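Local coordinates for protein GH3 beta-N-acetylglucosaminidase (Paenibacillaceae, PDB 6K5J) that hydrolyses terminal beta-linked N-acetylglucosamine residues, as a glycoside hydrolase of family 3, at residues A[23-28]-A[50-55]; A[77-82]-A[129-134]. All blocks are in the same frame, centred on the assembly; numbering follows the deposited sequence.

Interaction 1. Residues A[23-28]-A[50-55]; sequences AGFNGL and RRNLAE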
ATOM      1  N   ALA A  23     -13.164   5.565 -11.289  1.00 18.12           N
ATOM      2  CA  ALA A  23     -12.283   5.581 -12.450  1.00 19.94           C
ATOM      3  C   ALA A  23     -11.084   6.474 -12.192  1.00 19.81           C
ATOM      4  O   ALA A  23     -11.159   7.443 -11.434  1.00 20.26           O
ATOM      5  CB  ALA A  23     -13.008   6.072 -13.715  1.00 18.05           C
ATOM      6  N   GLY A  24      -9.971   6.145 -12.848  1.00 19.20           N
ATOM      7  CA  GLY A  24      -8.831   7.032 -12.893  1.00 20.86           C
ATOM      8  C   GLY A  24      -8.767   7.770 -14.217  1.00 20.65           C
ATOM      9  O   GLY A  24      -9.545   7.526 -15.134  1.00 19.21           O
ATOM     10  N   PHE A  25      -7.814   8.697 -14.294  1.00 15.68           N
ATOM     11  CA  PHE A  25      -7.643   9.516 -15.480  1.00 21.21           C
ATOM     12  C   PHE A  25      -6.230  10.078 -15.442  1.00 19.77           C
ATOM     13  O   PHE A  25      -5.540  10.025 -14.418  1.00 19.51           O
ATOM     14  CB  PHE A  25      -8.674  10.653 -15.545  1.00 21.10           C
ATOM     15  CG  PHE A  25      -8.411  11.745 -14.549  1.00 21.82           C
ATOM     16  CD1 PHE A  25      -8.798  11.594 -13.228  1.00 23.76           C
ATOM     17  CD2 PHE A  25      -7.722  12.899 -14.923  1.00 20.15           C
ATOM     18  CE1 PHE A  25      -8.529  12.583 -12.298  1.00 26.53           C
ATOM     19  CE2 PHE A  25      -7.443  13.896 -13.992  1.00 20.37           C
ATOM     20  CZ  PHE A  25      -7.847  13.742 -12.688  1.00 22.50           C
ATOM     21  N   ASN A  26      -5.806  10.630 -16.566  1.00 18.93           N
ATOM     22  CA  ASN A  26      -4.506  11.279 -16.635  1.00 18.08           C
ATOM     23  C   ASN A  26      -4.688  12.794 -16.600  1.00 18.45           C
ATOM     24  O   ASN A  26      -5.392  13.356 -17.438  1.00 20.36           O
ATOM     25  CB  ASN A  26      -3.747  10.872 -17.896  1.00 22.79           C
ATOM     26  CG  ASN A  26      -2.345  11.437 -17.913  1.00 22.96           C
ATOM     27  OD1 ASN A  26      -1.701  11.543 -16.861  1.00 21.63           O
ATOM     28  ND2 ASN A  26      -1.863  11.819 -19.098  1.00 22.13           N
ATOM     29  N   GLY A  27      -4.018  13.452 -15.659  1.00 20.72           N
ATOM     30  CA  GLY A  27      -4.065  14.900 -15.615  1.00 18.90           C
ATOM     31  C   GLY A  27      -3.670  15.482 -14.273  1.00 22.03           C
ATOM     32  O   GLY A  27      -3.996  14.920 -13.223  1.00 18.93           O
ATOM     33  N   LEU A  28      -2.948  16.605 -14.308  1.00 19.56           N
ATOM     34  CA  LEU A  28      -2.768  17.463 -13.141  1.00 19.26           C
ATOM     35  C   LEU A  28      -3.926  18.429 -12.953  1.00 23.03           C
ATOM     36  O   LEU A  28      -4.111  18.948 -11.847  1.00 22.10           O
ATOM     37  CB  LEU A  28      -1.469  18.260 -13.273  1.00 20.32           C
ATOM     38  CG  LEU A  28      -0.212  17.401 -13.398  1.00 19.34           C
ATOM     39  CD1 LEU A  28       1.000  18.277 -13.748  1.00 20.91           C
ATOM     40  CD2 LEU A  28       0.038  16.610 -12.115  1.00 20.33           C
ATOM     41  N   ARG A  50       0.122   8.540  -9.264  1.00 18.52           N
ATOM     42  CA  ARG A  50       1.250   9.478  -9.281  1.00 21.16           C
ATOM     43  C   ARG A  50       1.110  10.520 -10.396  1.00 21.44           C
ATOM     44  O   ARG A  50       1.486  11.685 -10.221  1.00 19.96           O
ATOM     45  CB  ARG A  50       2.566   8.690  -9.424  1.00 20.43           C
ATOM     46  CG  ARG A  50       3.844   9.534  -9.383  1.00 23.58           C
ATOM     47  CD  ARG A  50       5.099   8.651  -9.122  1.00 25.79           C
ATOM     48  NE  ARG A  50       4.955   7.882  -7.888  1.00 25.58           N
ATOM     49  CZ  ARG A  50       5.339   8.301  -6.683  1.00 25.32           C
ATOM     50  NH1 ARG A  50       5.923   9.480  -6.533  1.00 26.09           N
ATOM     51  NH2 ARG A  50       5.142   7.541  -5.620  1.00 22.88           N
ATOM     52  N   ARG A  51       0.556  10.116 -11.545  1.00 21.13           N
ATOM     53  CA  ARG A  51       0.366  11.015 -12.686  1.00 19.25           C
ATOM     54  C   ARG A  51      -0.540  12.201 -12.364  1.00 20.33           C
ATOM     55  O   ARG A  51      -0.466  13.223 -13.056  1.00 18.56           O
ATOM     56  CB  ARG A  51      -0.221  10.245 -13.872  1.00 22.30           C
ATOM     57  CG  ARG A  51      -1.590   9.614 -13.538  1.00 21.16           C
ATOM     58  CD  ARG A  51      -2.152   8.714 -14.647  1.00 19.62           C
ATOM     59  NE  ARG A  51      -3.443   8.156 -14.228  1.00 21.87           N
ATOM     60  CZ  ARG A  51      -3.737   6.859 -14.171  1.00 22.62           C
ATOM     61  NH1 ARG A  51      -2.847   5.942 -14.540  1.00 22.40           N
ATOM     62  NH2 ARG A  51      -4.944   6.482 -13.752  1.00 17.71           N
ATOM     63  N   ASN A  52      -1.386  12.099 -11.339  1.00 20.77           N
ATOM     64  CA  ASN A  52      -2.264  13.199 -10.947  1.00 18.55           C
ATOM     65  C   ASN A  52      -1.690  14.056  -9.833  1.00 17.99           C
ATOM     66  O   ASN A  52      -2.346  15.015  -9.422  1.00 18.14           O
ATOM     67  CB  ASN A  52      -3.633  12.674 -10.481  1.00 17.40           C
ATOM     68  CG  ASN A  52      -4.235  11.667 -11.434  1.00 21.85           C
ATOM     69  OD1 ASN A  52      -4.336  10.472 -11.116  1.00 19.11           O
ATOM     70  ND2 ASN A  52      -4.660  12.142 -12.607  1.00 18.18           N
ATOM     71  N   LEU A  53      -0.511  13.723  -9.304  1.00 19.05           N
ATOM     72  CA  LEU A  53      -0.077  14.253  -8.010  1.00 19.46           C
ATOM     73  C   LEU A  53       1.314  14.866  -8.152  1.00 21.42           C
ATOM     74  O   LEU A  53       2.325  14.166  -8.060  1.00 20.51           O
ATOM     75  CB  LEU A  53      -0.100  13.148  -6.943  1.00 17.29           C
ATOM     76  CG  LEU A  53      -1.421  12.358  -6.881  1.00 19.12           C
ATOM     77  CD1 LEU A  53      -1.281  11.120  -5.982  1.00 19.73           C
ATOM     78  CD2 LEU A  53      -2.571  13.264  -6.379  1.00 16.31           C
ATOM     79  N   ALA A  54       1.363  16.181  -8.362  1.00 20.03           N
ATOM     80  CA  ALA A  54       2.626  16.906  -8.437  1.00 21.24           C
ATOM     81  C   ALA A  54       2.982  17.593  -7.120  1.00 24.64           C
ATOM     82  O   ALA A  54       4.080  17.383  -6.590  1.00 21.83           O
ATOM     83  CB  ALA A  54       2.582  17.931  -9.585  1.00 22.51           C
ATOM     84  N   GLU A  55       2.079  18.402  -6.560  1.00 21.45           N
ATOM     85  CA  GLU A  55       2.358  19.066  -5.290  1.00 21.23           C
ATOM     86  C   GLU A  55       1.031  19.381  -4.607  1.00 19.37           C
ATOM     87  O   GLU A  55      -0.013  19.389  -5.262  1.00 21.25           O
ATOM     88  CB  GLU A  55       3.180  20.354  -5.503  1.00 22.39           C
ATOM     89  CG  GLU A  55       2.407  21.448  -6.236  1.00 23.22           C
ATOM     90  CD  GLU A  55       3.161  22.767  -6.294  1.00 26.87           C
ATOM     91  OE1 GLU A  55       3.694  23.208  -5.257  1.00 30.02           O
ATOM     92  OE2 GLU A  55       3.234  23.356  -7.386  1.00 35.53           O
TER
HETATM   93  O   HOH W   1      -6.064   8.437 -11.992  1.00 18.27           O
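Arg-51 reaches over to the backbone of Phe-25. CB lies 3.6 Å from Asn-26 OD1, and CG, held between the backbone N and the carbonyl carbon (chi1 60°), lies beside the same OD1. From CG to NE the chain is extended, and CD passes both Asn-26 OD1 and Phe-25 O. NE donates to Phe-25 O at 2.8 Å, from above the carbonyl plane; CZ lies 3.7 Å from Phe-25 O. At the tip, NH2 donates to a water, which also accepts from Phe-25 N and lies 2.8 Å from Asn-52 OD1, to which it probably donates; beyond the contact, NH1 and NH2 bind His-300 and Ser-299. The two segments are loops following strands 21-23 and 45-47, neighbours in the parallel sheet of the TIM-barrel-like family 3 N-terminal domain, so the bonds join successive beta-to-alpha connections. Asn-52 approaches the same Phe-25 O from the opposite face of its plane, ND2 donating a hydrogen bond to it at 2.9 Å. The other proton of ND2 goes to Gly-27 O, also at 2.9 Å, with an angle at hydrogen of 169°. Both acceptors lie in the amide plane, which fixes its rotation, and ND2 sits 3.5 Å above one face of the Phe-25 ring, offset toward the rim. Farther along, Leu-28 CD2 rests 3.8 Å from Ala-54 CB and also touches Arg-51 O.

Interaction 2. Residues A[77-82]-A[129-134]; sequences PLLISI and GINMNF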
ATOM      1  N   PRO A  77     -21.866  14.379  -5.401  1.00 22.64           N
ATOM      2  CA  PRO A  77     -20.452  14.626  -5.077  1.00 22.64           C
ATOM      3  C   PRO A  77     -19.635  13.342  -5.134  1.00 20.33           C
ATOM      4  O   PRO A  77     -20.154  12.243  -4.934  1.00 19.22           O
ATOM      5  CB  PRO A  77     -20.500  15.186  -3.649  1.00 26.43           C
ATOM      6  CG  PRO A  77     -21.868  15.775  -3.523  1.00 29.85           C
ATOM      7  CD  PRO A  77     -22.772  14.906  -4.364  1.00 26.58           C
ATOM      8  N   LEU A  78     -18.341  13.496  -5.413  1.00 20.26           N
ATOM      9  CA  LEU A  78     -17.478  12.360  -5.726  1.00 18.60           C
ATOM     10  C   LEU A  78     -16.736  11.830  -4.506  1.00 19.39           C
ATOM     11  O   LEU A  78     -16.261  12.597  -3.662  1.00 20.65           O
ATOM     12  CB  LEU A  78     -16.440  12.762  -6.773  1.00 22.41           C
ATOM     13  CG  LEU A  78     -16.943  13.191  -8.147  1.00 21.03           C
ATOM     14  CD1 LEU A  78     -15.828  13.921  -8.873  1.00 19.84           C
ATOM     15  CD2 LEU A  78     -17.385  11.962  -8.927  1.00 20.69           C
ATOM     16  N   LEU A  79     -16.598  10.507  -4.444  1.00 19.44           N
ATOM     17  CA  LEU A  79     -15.491   9.925  -3.698  1.00 19.86           C
ATOM     18  C   LEU A  79     -14.198  10.119  -4.486  1.00 21.30           C
ATOM     19  O   LEU A  79     -14.160   9.937  -5.705  1.00 18.12           O
ATOM     20  CB  LEU A  79     -15.740   8.434  -3.432  1.00 19.74           C
ATOM     21  CG  LEU A  79     -16.849   8.123  -2.418  1.00 21.37           C
ATOM     22  CD1 LEU A  79     -17.278   6.653  -2.517  1.00 20.23           C
ATOM     23  CD2 LEU A  79     -16.380   8.471  -1.001  1.00 20.10           C
ATOM     24  N   ILE A  80     -13.130  10.495  -3.787  1.00 19.17           N
ATOM     25  CA  ILE A  80     -11.821  10.689  -4.393  1.00 20.05           C
ATOM     26  C   ILE A  80     -10.833   9.888  -3.554  1.00 19.55           C
ATOM     27  O   ILE A  80     -10.613  10.200  -2.375  1.00 15.94           O
ATOM     28  CB  ILE A  80     -11.435  12.173  -4.473  1.00 19.44           C
ATOM     29  CG1 ILE A  80     -12.419  12.915  -5.396  1.00 21.52           C
ATOM     30  CG2 ILE A  80     -10.009  12.348  -4.992  1.00 16.44           C
ATOM     31  CD1 ILE A  80     -12.124  14.400  -5.592  1.00 20.51           C
ATOM     32  N   SER A  81     -10.263   8.842  -4.146  1.00 17.80           N
ATOM     33  CA  SER A  81      -9.445   7.876  -3.426  1.00 18.17           C
ATOM     34  C   SER A  81      -8.018   7.852  -3.975  1.00 17.00           C
ATOM     35  O   SER A  81      -7.680   8.573  -4.919  1.00 18.10           O
ATOM     36  CB  SER A  81     -10.061   6.480  -3.492  1.00 16.79           C
ATOM     37  OG  SER A  81      -9.500   5.657  -2.460  1.00 20.36           O
ATOM     38  N   ILE A  82      -7.205   6.983  -3.388  1.00 19.46           N
ATOM     39  CA  ILE A  82      -5.762   6.954  -3.611  1.00 19.07           C
ATOM     40  C   ILE A  82      -5.218   5.726  -2.896  1.00 18.84           C
ATOM     41  O   ILE A  82      -5.856   5.209  -1.974  1.00 18.21           O
ATOM     42  CB  ILE A  82      -5.124   8.274  -3.067  1.00 16.86           C
ATOM     43  CG1 ILE A  82      -3.655   8.412  -3.486  1.00 17.81           C
ATOM     44  CG2 ILE A  82      -5.248   8.357  -1.526  1.00 14.63           C
ATOM     45  CD1 ILE A  82      -3.062   9.773  -3.147  1.00 17.89           C
ATOM     46  N   GLY A 129      -8.371  17.482  -0.526  1.00 18.64           N
ATOM     47  CA  GLY A 129      -9.634  17.127  -1.140  1.00 20.54           C
ATOM     48  C   GLY A 129      -9.822  15.645  -1.377  1.00 18.00           C
ATOM     49  O   GLY A 129     -10.796  15.250  -2.035  1.00 20.32           O
ATOM     50  N   ILE A 130      -8.919  14.818  -0.875  1.00 18.14           N
ATOM     51  CA  ILE A 130      -9.040  13.364  -0.966  1.00 17.61           C
ATOM     52  C   ILE A 130      -9.800  12.871   0.261  1.00 19.21           C
ATOM     53  O   ILE A 130      -9.422  13.169   1.399  1.00 20.96           O
ATOM     54  CB  ILE A 130      -7.647  12.714  -1.065  1.00 18.61           C
ATOM     55  CG1 ILE A 130      -6.957  13.165  -2.353  1.00 17.58           C
ATOM     56  CG2 ILE A 130      -7.739  11.196  -0.972  1.00 16.20           C
ATOM     57  CD1 ILE A 130      -5.432  13.051  -2.313  1.00 21.02           C
ATOM     58  N   ASN A 131     -10.870  12.112   0.038  1.00 17.12           N
ATOM     59  CA  ASN A 131     -11.776  11.739   1.119  1.00 17.98           C
ATOM     60  C   ASN A 131     -11.889  10.231   1.292  1.00 18.90           C
ATOM     61  O   ASN A 131     -12.729   9.766   2.068  1.00 16.98           O
ATOM     62  CB  ASN A 131     -13.164  12.362   0.895  1.00 20.36           C
ATOM     63  CG  ASN A 131     -13.735  12.042  -0.475  1.00 23.68           C
ATOM     64  OD1 ASN A 131     -13.643  10.914  -0.944  1.00 21.01           O
ATOM     65  ND2 ASN A 131     -14.339  13.039  -1.121  1.00 24.74           N
ATOM     66  N   MET A 132     -11.055   9.462   0.602  1.00 18.06           N
ATOM     67  CA  MET A 132     -11.053   8.011   0.694  1.00 17.40           C
ATOM     68  C   MET A 132      -9.621   7.536   0.487  1.00 16.59           C
ATOM     69  O   MET A 132      -8.850   8.154  -0.252  1.00 18.80           O
ATOM     70  CB  MET A 132     -11.997   7.382  -0.346  1.00 17.59           C
ATOM     71  CG  MET A 132     -12.224   5.874  -0.188  1.00 19.25           C
ATOM     72  SD  MET A 132     -13.491   5.304  -1.361  1.00 21.09           S
ATOM     73  CE  MET A 132     -13.968   3.740  -0.616  1.00 23.31           C
ATOM     74  N   ASN A 133      -9.262   6.450   1.167  1.00 18.06           N
ATOM     75  CA  ASN A 133      -7.927   5.873   1.028  1.00 18.36           C
ATOM     76  C   ASN A 133      -8.094   4.373   0.889  1.00 19.93           C
ATOM     77  O   ASN A 133      -8.869   3.764   1.632  1.00 17.71           O
ATOM     78  CB  ASN A 133      -7.032   6.214   2.242  1.00 17.06           C
ATOM     79  CG  ASN A 133      -5.541   5.942   1.997  1.00 18.57           C
ATOM     80  OD1 ASN A 133      -5.118   5.678   0.875  1.00 17.37           O
ATOM     81  ND2 ASN A 133      -4.740   6.040   3.062  1.00 18.65           N
ATOM     82  N   PHE A 134      -7.386   3.778  -0.063  1.00 18.77           N
ATOM     83  CA  PHE A 134      -7.399   2.322  -0.167  1.00 18.65           C
ATOM     84  C   PHE A 134      -6.337   1.763   0.777  1.00 20.51           C
ATOM     85  O   PHE A 134      -5.273   1.284   0.383  1.00 19.03           O
ATOM     86  CB  PHE A 134      -7.221   1.886  -1.613  1.00 17.34           C
ATOM     87  CG  PHE A 134      -8.429   2.161  -2.462  1.00 18.20           C
ATOM     88  CD1 PHE A 134      -9.697   2.151  -1.889  1.00 20.86           C
ATOM     89  CD2 PHE A 134      -8.312   2.431  -3.807  1.00 22.82           C
ATOM     90  CE1 PHE A 134     -10.832   2.390  -2.651  1.00 22.53           C
ATOM     91  CE2 PHE A 134      -9.448   2.681  -4.581  1.00 22.63           C
ATOM     92  CZ  PHE A 134     -10.706   2.659  -3.990  1.00 19.37           C
TER
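Asn-131 holds CG between its backbone N and carbonyl carbon (chi1 53°), and chi2 of 43° turns the amide so that OD1 faces Ile-80 N and ND2 faces Leu-78 O. OD1 accepts from Ile-80 N at 2.9 Å, nearly straight at 173°, while ND2 donates to Leu-78 O at 3.2 Å in that carbonyl's plane. Asn-131 N completes the set with a bond to Ile-80 O, where Met-132 N adds a weak one. An alanine here would probably leave Ile-80 N without its acceptor and Leu-78 O without one of its donors, loosening the join between the strand ends. Farther along the two segments, Phe-134 N donates a backbone hydrogen bond to Ile-82 O at 2.8 Å. Strands 79-81 and 132-133 are edge strands of two parallel sheets, and these bonds bridge them in the TIM-barrel-like domain. Ile-130 CG2 packs on Ile-82 CG2 at 3.8 Å. Ser-81 places OG 3.3 Å above the centre of the Phe-134 ring; its CB makes a CH-pi contact there. Phe-134 also touches the bound NAG. By both accepting and donating, the Asn-131 amide supplements the few backbone bonds of this junction.

Interaction 1 closes before interaction 2 opens along the chain, and both lie within the family 3 N-terminal domain, their centres about 13 Å apart. Three of the four segments belong to or follow strands of one parallel sheet: 23-28 and 50-55 follow strands 21-23 and 45-47, while 77-82 carries strand 79-81, next to 45-47. Helix 56-72 connects the two contacts, leading from 50-55 towards 77-82 and packing on Phe-25 as well as Leu-78. They also touch directly, Leu-53 CD1 lying 3.6 Å from Ile-82 CD1. Interaction 1 thus ties neighbouring loops, whereas interaction 2 continues the wall to strand 132-133 of the second sheet, consistent with the barrel wall running from one sheet into the next.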